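Local coordinates for 3-oxoacyl-[acyl-carrier-protein] synthase 3 (Pseudomonas aeruginosa, PDB 2X3E) that probably catalyses the first condensation of fatty acid synthesis, joining an acetyl group from acetyl-CoA to malonyl-ACP with loss of carbon dioxide, at residues A[42-48]-A[154-159]. The protein carries 1 engineered substitution. Numbering follows the deposited sequence.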
# COMPACT_ATOMS: atom_id res chain seq x y z
N VAL A 42 -4.94 29.35 -1.97
CA VAL A 42 -5.21 28.76 -0.67
C VAL A 42 -5.13 29.86 0.39
O VAL A 42 -4.13 30.57 0.48
CB VAL A 42 -4.19 27.67 -0.33
CG1 VAL A 42 -4.41 27.13 1.08
CG2 VAL A 42 -4.26 26.54 -1.35
N ARG A 43 -6.20 29.99 1.18
CA ARG A 43 -6.25 31.00 2.24
C ARG A 43 -6.02 30.40 3.63
O ARG A 43 -5.55 31.10 4.53
CB ARG A 43 -7.57 31.76 2.18
CG ARG A 43 -7.76 32.52 0.87
CD ARG A 43 -8.43 33.88 1.06
NE ARG A 43 -8.40 34.67 -0.18
CZ ARG A 43 -8.81 35.94 -0.29
NH1 ARG A 43 -9.29 36.60 0.76
NH2 ARG A 43 -8.73 36.55 -1.47
N GLN A 44 -6.35 29.13 3.82
CA GLN A 44 -5.97 28.45 5.05
C GLN A 44 -5.72 26.96 4.87
O GLN A 44 -6.16 26.34 3.90
CB GLN A 44 -6.98 28.72 6.18
CG GLN A 44 -8.43 28.39 5.86
CD GLN A 44 -9.28 28.22 7.12
OE1 GLN A 44 -9.33 29.10 7.98
NE2 GLN A 44 -9.96 27.08 7.22
N ARG A 45 -5.00 26.40 5.83
CA ARG A 45 -4.68 24.99 5.82
C ARG A 45 -4.62 24.47 7.26
O ARG A 45 -4.16 25.18 8.17
CB ARG A 45 -3.40 24.70 5.00
CG ARG A 45 -2.09 25.41 5.39
CD ARG A 45 -2.08 26.93 5.25
NE ARG A 45 -1.87 27.48 3.91
CZ ARG A 45 -1.98 28.77 3.61
NH1 ARG A 45 -1.77 29.20 2.38
NH2 ARG A 45 -2.32 29.66 4.55
N HIS A 46 -5.15 23.27 7.46
CA HIS A 46 -5.23 22.68 8.79
C HIS A 46 -3.95 21.90 9.07
O HIS A 46 -3.42 21.22 8.18
CB HIS A 46 -6.47 21.79 8.91
CG HIS A 46 -7.76 22.56 8.86
ND1 HIS A 46 -8.52 22.81 9.98
CD2 HIS A 46 -8.41 23.15 7.83
CE1 HIS A 46 -9.58 23.52 9.64
NE2 HIS A 46 -9.54 23.74 8.34
N ILE A 47 -3.45 22.03 10.30
CA ILE A 47 -2.12 21.54 10.66
C ILE A 47 -2.24 20.50 11.78
O ILE A 47 -2.74 20.80 12.86
CB ILE A 47 -1.20 22.72 11.10
CG1 ILE A 47 -1.07 23.76 9.97
CG2 ILE A 47 0.18 22.22 11.50
CD1 ILE A 47 -0.40 23.23 8.71
N ALA A 48 -1.76 19.29 11.50
CA ALA A 48 -1.95 18.16 12.41
C ALA A 48 -1.24 18.34 13.75
O ALA A 48 -1.75 17.90 14.78
CB ALA A 48 -1.49 16.87 11.75
N ARG A 154 4.61 25.29 1.82
CA ARG A 154 3.85 25.61 3.03
C ARG A 154 2.58 26.42 2.74
O ARG A 154 1.59 26.31 3.46
CB ARG A 154 4.73 26.32 4.06
CG ARG A 154 5.80 25.40 4.63
CD ARG A 154 6.48 26.01 5.83
NE ARG A 154 5.53 26.19 6.92
CZ ARG A 154 5.70 27.01 7.95
NH1 ARG A 154 6.80 27.75 8.05
NH2 ARG A 154 4.77 27.10 8.88
N ALA A 155 2.62 27.22 1.67
CA ALA A 155 1.43 27.96 1.23
C ALA A 155 0.35 27.04 0.64
O ALA A 155 -0.83 27.36 0.70
CB ALA A 155 1.82 29.03 0.21
N LEU A 156 0.76 25.89 0.10
CA LEU A 156 -0.14 25.02 -0.65
C LEU A 156 -0.72 23.87 0.19
O LEU A 156 -1.92 23.60 0.13
CB LEU A 156 0.60 24.44 -1.87
CG LEU A 156 -0.14 23.47 -2.80
CD1 LEU A 156 -1.38 24.14 -3.38
CD2 LEU A 156 0.79 23.00 -3.92
N PHE A 157 0.14 23.21 0.96
CA PHE A 157 -0.21 21.92 1.56
C PHE A 157 -0.85 22.02 2.94
O PHE A 157 -0.42 22.80 3.79
CB PHE A 157 1.00 20.98 1.60
CG PHE A 157 1.37 20.44 0.25
CD1 PHE A 157 0.64 19.41 -0.32
CD2 PHE A 157 2.44 20.97 -0.46
CE1 PHE A 157 0.97 18.91 -1.57
CE2 PHE A 157 2.77 20.48 -1.71
CZ PHE A 157 2.03 19.45 -2.26
N GLY A 158 -1.87 21.20 3.15
CA GLY A 158 -2.53 21.06 4.45
C GLY A 158 -2.71 19.60 4.80
O GLY A 158 -2.37 18.72 4.00
N ASP A 159 -3.27 19.35 5.98
CA ASP A 159 -3.44 18.01 6.52
C ASP A 159 -4.92 17.66 6.67
O ASP A 159 -5.77 18.54 6.81
CB ASP A 159 -2.79 17.90 7.91
CG ASP A 159 -1.31 18.22 7.90
OD1 ASP A 159 -0.67 18.10 6.83
OD2 ASP A 159 -0.78 18.58 8.97
O HOH W 1 -6.16 21.30 5.71
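Arg45 lays its aliphatic part over Gly158, CB lying 3.8 Å from the glycine CA, and then folds back through p, m and m rotamers along the chain that leaves helix 151-156. Its guanidinium meets Ala155 O near its own plane: Arg45 NH1 donates to that carbonyl at 2.7 Å, and NE adds a weak bond to the same oxygen at 3.4 Å. Arg45 NH2 turns to Leu20 O and Asn22 OD1, so one buried charge ties together the helix end and the strand 19-21 region. Beside it, Val42 CB rests 3.5 Å from Ala155 O. In this thiolase-fold enzyme, residues 154-159 run from helix 151-156 into strand 160-169 of the N-terminal half's sheet, while 44-46 pairs with 19-21 in a small two-stranded antiparallel sheet packed against that passage. Phe157 points away from 42-48, its side chain about 3 Å from that of Asn280, a predicted active-site residue. Farther along, Asp159 is held through both backbone and side chain: its N donates to His46 O at 2.9 Å, and its OD2, which also bonds Ser143, accepts from Ala48 N at 2.8 Å. A water accepts from His46 N (2.8 Å) and donates to Asp159 O (3.0 Å), bridging the two backbones.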